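Local atomic coordinates of pilin (Clostridioides difficile, PDB entry 6T8S), a protein that serves as the major type IV pilin, PilA1, the subunit expected to polymerise into the surface pili of this bacterium. Residues T91-E94 with A95-A98; P121-S124 with N125-V128. All coordinates share one frame; numbering follows the deposited sequence.

From the N-terminal helix 9-37 the chain runs through the hairpin 70-75/78-83 and reaches strand 90-92. There contact 1 (91-94 with 95-98) closes the sharp bend that turns the strand into helix 94-104. After that helix and strand 109-110, contact 2 (121-124 with 125-128) closes a turn in the loop that leads into strand 128-138. The two closures come one after the other, neither nested nor crossed, yet their centres lie about 7 Å apart. L92 and V128 pair through their backbones where strand 90-92 runs antiparallel to strand 128-138, and S97 OG hydrogen-bonds T126 O, tying the start of the helix to the turn before the last strand.

Contact 1: T91-E94 with A95-A98; sequences TLTE and AQSA
The flat amide of Q96 lies between L92 and T93: L92 CD2 sits over one face, 4.1 Å from Q96 OE1, while T93 CG2 stands on the opposite side but beyond the oxygen, 3.7 Å from Q96 OE1. At the oxygen edge T93 N donates to Q96 OE1 over 2.9 Å, lying in the carbonyl plane on a lone pair, with an N-H...O angle of 162°. At the nitrogen edge Q96 NE2 donates to a water 3.0 Å away, which in turn donates to T91 O; Q96 NE2 also bonds N12 O of helix 9-37. Bonds at both the oxygen and the nitrogen fix the rotation of the amide.

The return bond completes a capping box. T93 is the N-cap of helix 94-104, and its chi1 of 70° tucks OG1 between backbone N and carbonyl carbon, within 3.1 Å of Q96 N, which donates to it. One turn on, S97 N donates to T93 O at 3.0 Å.

Backbone and side chain of T93 and Q96 therefore satisfy each other reciprocally: an N-H at the helix start gains a hydroxyl acceptor, and the last N-H before the helix gains an amide oxygen.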
loop_
_atom_site.group_PDB
_atom_site.type_symbol
_atom_site.label_atom_id
_atom_site.label_comp_id
_atom_site.label_asym_id
_atom_site.label_seq_id
_atom_site.Cartn_x
_atom_site.Cartn_y
_atom_site.Cartn_z
ATOM N N THR A 91 -8.991 7.851 2.226
ATOM C CA THR A 91 -9.785 8.376 3.353
ATOM C C THR A 91 -9.992 7.240 4.363
ATOM O O THR A 91 -10.437 6.158 3.948
ATOM C CB THR A 91 -11.076 9.024 2.843
ATOM O OG1 THR A 91 -10.680 10.118 2.013
ATOM C CG2 THR A 91 -11.958 9.525 3.964
ATOM N N LEU A 92 -9.663 7.501 5.626
ATOM C CA LEU A 92 -9.808 6.546 6.754
ATOM C C LEU A 92 -10.446 7.253 7.946
ATOM O O LEU A 92 -9.905 8.284 8.411
ATOM C CB LEU A 92 -8.437 5.973 7.136
ATOM C CG LEU A 92 -7.757 5.112 6.070
ATOM C CD1 LEU A 92 -6.312 4.814 6.451
ATOM C CD2 LEU A 92 -8.534 3.819 5.852
ATOM N N THR A 93 -11.542 6.695 8.445
ATOM C CA THR A 93 -12.029 6.950 9.821
ATOM C C THR A 93 -11.062 6.307 10.823
ATOM O O THR A 93 -10.230 5.464 10.413
ATOM C CB THR A 93 -13.453 6.417 9.981
ATOM O OG1 THR A 93 -13.355 4.990 9.947
ATOM C CG2 THR A 93 -14.391 6.939 8.913
ATOM N N GLU A 94 -11.183 6.658 12.104
ATOM C CA GLU A 94 -10.408 6.017 13.192
ATOM C C GLU A 94 -10.713 4.515 13.210
ATOM O O GLU A 94 -9.759 3.718 13.341
ATOM C CB GLU A 94 -10.741 6.660 14.537
ATOM C CG GLU A 94 -10.269 8.098 14.636
ATOM C CD GLU A 94 -10.402 8.722 16.017
ATOM O OE1 GLU A 94 -10.442 7.968 17.016
ATOM O OE2 GLU A 94 -10.464 9.962 16.084
ATOM N N ALA A 95 -11.983 4.133 13.045
ATOM C CA ALA A 95 -12.405 2.711 13.057
ATOM C C ALA A 95 -11.738 1.965 11.888
ATOM O O ALA A 95 -11.323 0.799 12.086
ATOM C CB ALA A 95 -13.908 2.593 13.017
ATOM N N GLN A 96 -11.602 2.601 10.719
ATOM C CA GLN A 96 -10.920 1.979 9.549
ATOM C C GLN A 96 -9.423 1.810 9.842
ATOM O O GLN A 96 -8.867 0.711 9.567
ATOM C CB GLN A 96 -11.139 2.799 8.284
ATOM C CG GLN A 96 -12.543 2.678 7.699
ATOM C CD GLN A 96 -12.695 3.536 6.471
ATOM O OE1 GLN A 96 -12.519 4.756 6.515
ATOM N NE2 GLN A 96 -13.015 2.908 5.351
ATOM N N SER A 97 -8.777 2.837 10.397
ATOM C CA SER A 97 -7.342 2.780 10.771
ATOM C C SER A 97 -7.111 1.637 11.763
ATOM O O SER A 97 -6.128 0.862 11.587
ATOM C CB SER A 97 -6.872 4.109 11.322
ATOM O OG SER A 97 -6.918 5.082 10.304
ATOM N N ALA A 98 -7.980 1.536 12.770
ATOM C CA ALA A 98 -7.920 0.511 13.833
ATOM C C ALA A 98 -7.978 -0.887 13.208
ATOM O O ALA A 98 -7.159 -1.755 13.590
ATOM C CB ALA A 98 -9.034 0.732 14.826
HETATM O O HOH W 1 -12.557 4.685 2.935
#

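Contact 2: P121-S124 with N125-V128; sequences PLTS and NTKV
T123 OG1 is gripped from two directions: T126 OG1 lies 2.9 Å away in a hydroxyl-hydroxyl hydrogen bond whose donor could be either partner, and N125 N donates to T123 OG1 over 3.2 Å. The second bond makes an ST turn at T123, and it sits on a type I beta turn running from T123 to T126. The turn itself is closed by T126 N, which donates to T123 O at 3.1 Å with an N-H...O angle of 162°. With a chi1 of 82°, T123 holds its hydroxyl between its own backbone N and carbonyl carbon, where it hangs over the turn and can reach both partners. The two threonine side chains meet at about a right angle, and T126 turns its two branches to different tasks: OG1 goes to T123 OG1, CG2 to L122 CD1.

Round the corner, N125 OD1 stands over the face of the S124-N125 peptide, 3.7 Å from S124 C, with its amide turned steeply to that plane. S124 and N125 are exposed, though the N125 side chain also touches E94, whereas L122 is buried against L101 of helix 94-104 and I109 of strand 109-110. Beyond the threonine pair, L122 CD1 packs on T126 CB and T126 CG2, both at 3.7 Å, and the same methyl then reaches V128 CG2, 4.0 Å from L122 CD1.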
loop_
_atom_site.group_PDB
_atom_site.type_symbol
_atom_site.label_atom_id
_atom_site.label_comp_id
_atom_site.label_asym_id
_atom_site.label_seq_id
_atom_site.Cartn_x
_atom_site.Cartn_y
_atom_site.Cartn_z
ATOM N N PRO A 121 4.064 6.625 11.755
ATOM C CA PRO A 121 3.228 5.432 11.614
ATOM C C PRO A 121 1.738 5.747 11.816
ATOM O O PRO A 121 1.411 6.561 12.671
ATOM C CB PRO A 121 3.731 4.485 12.712
ATOM C CG PRO A 121 4.445 5.371 13.714
ATOM C CD PRO A 121 4.950 6.561 12.927
ATOM N N LEU A 122 0.863 5.112 11.031
ATOM C CA LEU A 122 -0.594 5.147 11.300
ATOM C C LEU A 122 -0.818 4.615 12.720
ATOM O O LEU A 122 -0.135 3.654 13.093
ATOM C CB LEU A 122 -1.334 4.287 10.264
ATOM C CG LEU A 122 -2.863 4.405 10.262
ATOM C CD1 LEU A 122 -3.336 5.703 9.631
ATOM C CD2 LEU A 122 -3.495 3.231 9.523
ATOM N N THR A 123 -1.743 5.210 13.476
ATOM C CA THR A 123 -2.196 4.694 14.789
ATOM C C THR A 123 -3.678 4.321 14.716
ATOM O O THR A 123 -4.380 4.742 13.762
ATOM C CB THR A 123 -1.956 5.695 15.929
ATOM O OG1 THR A 123 -3.028 6.639 15.927
ATOM C CG2 THR A 123 -0.624 6.405 15.809
ATOM N N SER A 124 -4.154 3.613 15.737
ATOM C CA SER A 124 -5.560 3.155 15.832
ATOM C C SER A 124 -6.501 4.356 16.032
ATOM O O SER A 124 -7.707 4.179 15.856
ATOM C CB SER A 124 -5.698 2.121 16.912
ATOM O OG SER A 124 -5.369 2.683 18.161
ATOM N N ASN A 125 -5.976 5.543 16.353
ATOM C CA ASN A 125 -6.777 6.787 16.537
ATOM C C ASN A 125 -6.579 7.766 15.372
ATOM O O ASN A 125 -7.088 8.894 15.481
ATOM C CB ASN A 125 -6.413 7.502 17.843
ATOM C CG ASN A 125 -6.725 6.665 19.061
ATOM O OD1 ASN A 125 -7.757 6.010 19.117
ATOM N ND2 ASN A 125 -5.831 6.665 20.035
ATOM N N THR A 126 -5.889 7.389 14.292
ATOM C CA THR A 126 -5.592 8.318 13.165
ATOM C C THR A 126 -6.775 8.396 12.187
ATOM O O THR A 126 -7.287 7.344 11.792
ATOM C CB THR A 126 -4.324 7.934 12.396
ATOM O OG1 THR A 126 -3.252 7.807 13.325
ATOM C CG2 THR A 126 -3.957 8.971 11.356
ATOM N N LYS A 127 -7.201 9.617 11.850
ATOM C CA LYS A 127 -8.100 9.934 10.711
ATOM C C LYS A 127 -7.221 10.385 9.547
ATOM O O LYS A 127 -6.258 11.153 9.784
ATOM C CB LYS A 127 -9.088 11.054 11.052
ATOM C CG LYS A 127 -10.115 10.725 12.128
ATOM C CD LYS A 127 -11.391 11.568 12.031
ATOM C CE LYS A 127 -12.565 11.014 12.828
ATOM N NZ LYS A 127 -12.962 9.628 12.434
ATOM N N VAL A 128 -7.524 9.929 8.341
ATOM C CA VAL A 128 -6.804 10.365 7.113
ATOM C C VAL A 128 -7.833 10.960 6.162
ATOM O O VAL A 128 -8.816 10.271 5.822
ATOM C CB VAL A 128 -6.007 9.223 6.461
ATOM C CG1 VAL A 128 -5.244 9.725 5.255
ATOM C CG2 VAL A 128 -5.051 8.545 7.443
#